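Local coordinates for 2-polyprenyl-6-methoxyphenol hydroxylase-like FAD-dependent oxidoreductase (Streptomyces sp. NRRL 11266, PDB 6UI5), which binds flavin-adenine dinucleotide and belongs to the aromatic-ring hydroxylase-like FAD-dependent oxidoreductases, at residues A[209-212]-A[216-219]; A[221-226]-A[246-251]. One frame throughout, in Å; residues are numbered along the deposited sequence.

Contact 1: A[209-212]-A[216-219]; sequences GAPL and VMRV
A210 and R218 form the hydrogen-bonded pair of an antiparallel β-hairpin whose strand segments 209-211 and 216-219 run at 149° to each other. Their two backbone bonds join A210 N to R218 O at 2.9 Å and R218 N to A210 O at 2.7 Å. Beyond P211 the arms stay joined near the turn, where L212 N donates to V216 O over 3.0 Å.

On one face of the sheet, M217 lies under the backbone of G209, A210 and P211. With its CG anti to the backbone N (chi1 -175°), the chain runs beneath the opposite strand: CG comes to 3.1 Å from A210 O, and SD stands 4.1 Å from G209 C. The P211 ring borders the same side chain, CG to CG.

The side chain of L212 instead folds back over the second strand. Its CD1 branch reaches R218 CB at 3.5 Å and V216 CG1 at 4.1 Å, while CD2 sits over one face of the R218 guanidinium, offset toward its rim. The R218 chain bends at chi3, and its NE forms a salt bridge with D183 of the neighbouring strand 176-185. The buried arginine charge is thus probably balanced by D183 on the adjacent strand, while leucine supplies an apolar cover on one guanidinium face, an arrangement that would probably strengthen the R218-D183 attraction.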
# COMPACT_ATOMS: atom_id res chain seq x y z
N GLY A 209 6.41 -28.62 -1.88
CA GLY A 209 6.29 -30.06 -1.78
C GLY A 209 5.75 -30.48 -0.42
O GLY A 209 6.41 -30.27 0.60
N ALA A 210 4.56 -31.07 -0.40
CA ALA A 210 3.88 -31.42 0.84
C ALA A 210 3.41 -32.86 0.77
O ALA A 210 2.64 -33.21 -0.15
CB ALA A 210 2.70 -30.49 1.11
N PRO A 211 3.82 -33.73 1.68
CA PRO A 211 3.40 -35.12 1.62
C PRO A 211 2.09 -35.34 2.35
O PRO A 211 1.76 -34.65 3.31
CB PRO A 211 4.56 -35.86 2.30
CG PRO A 211 5.67 -34.82 2.47
CD PRO A 211 4.92 -33.54 2.62
N LEU A 212 1.34 -36.33 1.87
CA LEU A 212 0.04 -36.66 2.45
C LEU A 212 0.16 -37.92 3.31
O LEU A 212 -0.02 -37.86 4.53
CB LEU A 212 -1.01 -36.85 1.36
CG LEU A 212 -1.48 -35.61 0.59
CD1 LEU A 212 -0.48 -35.21 -0.46
CD2 LEU A 212 -2.84 -35.87 -0.06
N VAL A 216 2.57 -40.80 -0.97
CA VAL A 216 2.03 -39.81 -1.89
C VAL A 216 2.46 -38.43 -1.40
O VAL A 216 2.50 -38.17 -0.20
CB VAL A 216 0.50 -39.91 -1.98
CG1 VAL A 216 -0.13 -38.64 -2.62
CG2 VAL A 216 0.10 -41.18 -2.76
N MET A 217 2.79 -37.55 -2.35
CA MET A 217 3.09 -36.16 -2.06
C MET A 217 2.30 -35.27 -3.01
O MET A 217 2.17 -35.58 -4.20
CB MET A 217 4.59 -35.88 -2.19
CG MET A 217 4.99 -34.49 -1.78
SD MET A 217 6.78 -34.22 -1.75
CE MET A 217 7.17 -33.95 -3.47
N ARG A 218 1.76 -34.18 -2.47
CA ARG A 218 1.18 -33.13 -3.30
C ARG A 218 2.26 -32.13 -3.66
O ARG A 218 3.12 -31.80 -2.83
CB ARG A 218 0.02 -32.43 -2.59
CG ARG A 218 -0.55 -31.25 -3.34
CD ARG A 218 -1.95 -31.01 -2.87
NE ARG A 218 -2.78 -32.15 -3.20
CZ ARG A 218 -3.96 -32.42 -2.66
NH1 ARG A 218 -4.49 -31.61 -1.74
NH2 ARG A 218 -4.62 -33.50 -3.08
N VAL A 219 2.24 -31.67 -4.91
CA VAL A 219 3.32 -30.85 -5.46
C VAL A 219 2.71 -29.64 -6.16
O VAL A 219 1.70 -29.76 -6.87
CB VAL A 219 4.20 -31.66 -6.43
CG1 VAL A 219 4.74 -32.87 -5.71
CG2 VAL A 219 3.40 -32.12 -7.64

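Contact 2: A[221-226]-A[246-251]; sequences SAEFST and KRLTGK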
# COMPACT_ATOMS: atom_id res chain seq x y z
N SER A 221 3.88 -25.89 -8.22
CA SER A 221 4.88 -24.98 -8.76
C SER A 221 4.20 -23.73 -9.30
O SER A 221 3.10 -23.80 -9.85
CB SER A 221 5.69 -25.65 -9.88
OG SER A 221 4.82 -25.94 -10.96
N ALA A 222 4.89 -22.61 -9.19
CA ALA A 222 4.36 -21.32 -9.62
C ALA A 222 5.51 -20.50 -10.19
O ALA A 222 6.45 -20.16 -9.47
CB ALA A 222 3.70 -20.57 -8.47
N GLU A 223 5.43 -20.18 -11.48
CA GLU A 223 6.55 -19.59 -12.19
C GLU A 223 6.11 -18.30 -12.86
O GLU A 223 5.01 -18.22 -13.41
CB GLU A 223 7.13 -20.59 -13.22
CG GLU A 223 8.03 -21.63 -12.56
CD GLU A 223 8.66 -22.61 -13.56
OE1 GLU A 223 8.02 -23.64 -13.88
OE2 GLU A 223 9.79 -22.35 -14.02
N PHE A 224 6.96 -17.29 -12.80
CA PHE A 224 6.65 -15.99 -13.36
C PHE A 224 7.44 -15.83 -14.65
O PHE A 224 8.67 -15.98 -14.65
CB PHE A 224 6.97 -14.85 -12.38
CG PHE A 224 6.10 -14.83 -11.15
CD1 PHE A 224 4.89 -14.16 -11.15
CD2 PHE A 224 6.49 -15.47 -9.99
CE1 PHE A 224 4.09 -14.13 -10.01
CE2 PHE A 224 5.70 -15.45 -8.85
CZ PHE A 224 4.50 -14.78 -8.87
N SER A 225 6.74 -15.52 -15.74
CA SER A 225 7.43 -15.20 -16.98
C SER A 225 6.59 -14.23 -17.80
O SER A 225 5.36 -14.23 -17.71
CB SER A 225 7.74 -16.45 -17.81
OG SER A 225 8.08 -16.09 -19.14
N THR A 226 7.27 -13.44 -18.62
CA THR A 226 6.66 -12.49 -19.55
C THR A 226 6.41 -13.09 -20.94
O THR A 226 6.64 -12.39 -21.93
CB THR A 226 7.56 -11.27 -19.63
OG1 THR A 226 7.18 -10.44 -20.74
CG2 THR A 226 9.01 -11.71 -19.81
N LYS A 246 13.47 -29.86 -11.10
CA LYS A 246 14.91 -29.66 -11.18
C LYS A 246 15.26 -28.17 -11.23
O LYS A 246 16.08 -27.70 -10.44
CB LYS A 246 15.49 -30.40 -12.39
CG LYS A 246 17.01 -30.27 -12.49
CD LYS A 246 17.67 -31.55 -12.95
CE LYS A 246 16.98 -32.14 -14.18
NZ LYS A 246 17.20 -33.61 -14.33
N ARG A 247 14.63 -27.41 -12.13
CA ARG A 247 15.03 -26.01 -12.21
C ARG A 247 14.64 -25.23 -10.96
O ARG A 247 15.33 -24.26 -10.61
CB ARG A 247 14.46 -25.32 -13.46
CG ARG A 247 13.23 -25.94 -14.10
CD ARG A 247 12.74 -25.05 -15.25
NE ARG A 247 11.78 -25.73 -16.12
CZ ARG A 247 10.46 -25.56 -16.05
NH1 ARG A 247 9.66 -26.23 -16.88
NH2 ARG A 247 9.95 -24.73 -15.16
N LEU A 248 13.57 -25.62 -10.27
CA LEU A 248 13.18 -24.86 -9.08
C LEU A 248 13.97 -25.28 -7.86
O LEU A 248 14.70 -24.47 -7.27
CB LEU A 248 11.67 -24.99 -8.83
CG LEU A 248 10.75 -24.51 -9.96
CD1 LEU A 248 9.30 -24.48 -9.54
CD2 LEU A 248 11.18 -23.15 -10.47
N THR A 249 13.87 -26.56 -7.46
CA THR A 249 14.57 -27.00 -6.26
C THR A 249 16.08 -27.13 -6.49
O THR A 249 16.87 -26.94 -5.56
CB THR A 249 14.00 -28.32 -5.75
OG1 THR A 249 14.62 -28.68 -4.52
CG2 THR A 249 14.27 -29.42 -6.74
N GLY A 250 16.50 -27.45 -7.72
CA GLY A 250 17.90 -27.71 -8.01
C GLY A 250 18.26 -29.18 -8.09
O GLY A 250 19.25 -29.53 -8.73
N LYS A 251 17.49 -30.04 -7.45
CA LYS A 251 17.67 -31.48 -7.52
C LYS A 251 16.54 -32.09 -8.35
O LYS A 251 15.66 -31.38 -8.84
CB LYS A 251 17.73 -32.07 -6.11
CG LYS A 251 19.11 -32.00 -5.47
CD LYS A 251 19.13 -32.85 -4.20
CE LYS A 251 20.47 -33.53 -3.98
NZ LYS A 251 20.38 -34.61 -2.94
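S221 and E223 reach from a β-strand to L248 and R247 at the end of helix 238-249, so that the contact packs a helix end against the antiparallel sheet of the FAD-binding region. S221 and E223 direct their CB atoms toward the helix, whereas A222 between them points away, to V177 and Y290.

At S221 the touch is apolar, CB meeting L248 CD1 at 3.8 Å. The hydroxyl of S221 is occupied within the sheet: OG, placed between the backbone N and the carbonyl carbon by a chi1 of 64°, is hydrogen-bonded to I180 N on strand 176-185. E223 carries more of the contact. Its chain is extended beyond CG, and the aliphatic part crosses L248 obliquely, with CG 4.1 Å from L248 CD2. The two methyl branches of L248 therefore divide between the two strand residues, CD1 to the serine and CD2 to the glutamate.

Beyond this apolar patch, at the end of the E223 side chain, the carboxylate meets R247 in a salt bridge. The two side chains cross at about a right angle, and their flat groups are inclined by 32°. A single guanidinium nitrogen makes the approach, with E223 CD in the guanidinium plane at its edge. The weak hydrogen bond from R247 NH2 to E223 OE1 spans 2.6 Å with an N-H...O angle of only 128°, and R247 NH2 lies just as close to E223 OE2, at 2.6 Å.

How the contacts relate
Strand 216-225 is shared by both contacts, whose centres lie about 17 Å apart. Contact 1 pairs its beginning with strand 206-211 through the hairpin, and contact 2 sets its later part against the end of helix 238-249. The two follow one another along the chain without touching otherwise. Strand 176-185 links them from the strand's other edge, through D183 for the first contact and I180 for the second. One side chain of each contact, R218 and S221, comes to about 8 Å from the bound flavin-adenine dinucleotide, so the shared strand brings both to similar distances from the cofactor without either touching it.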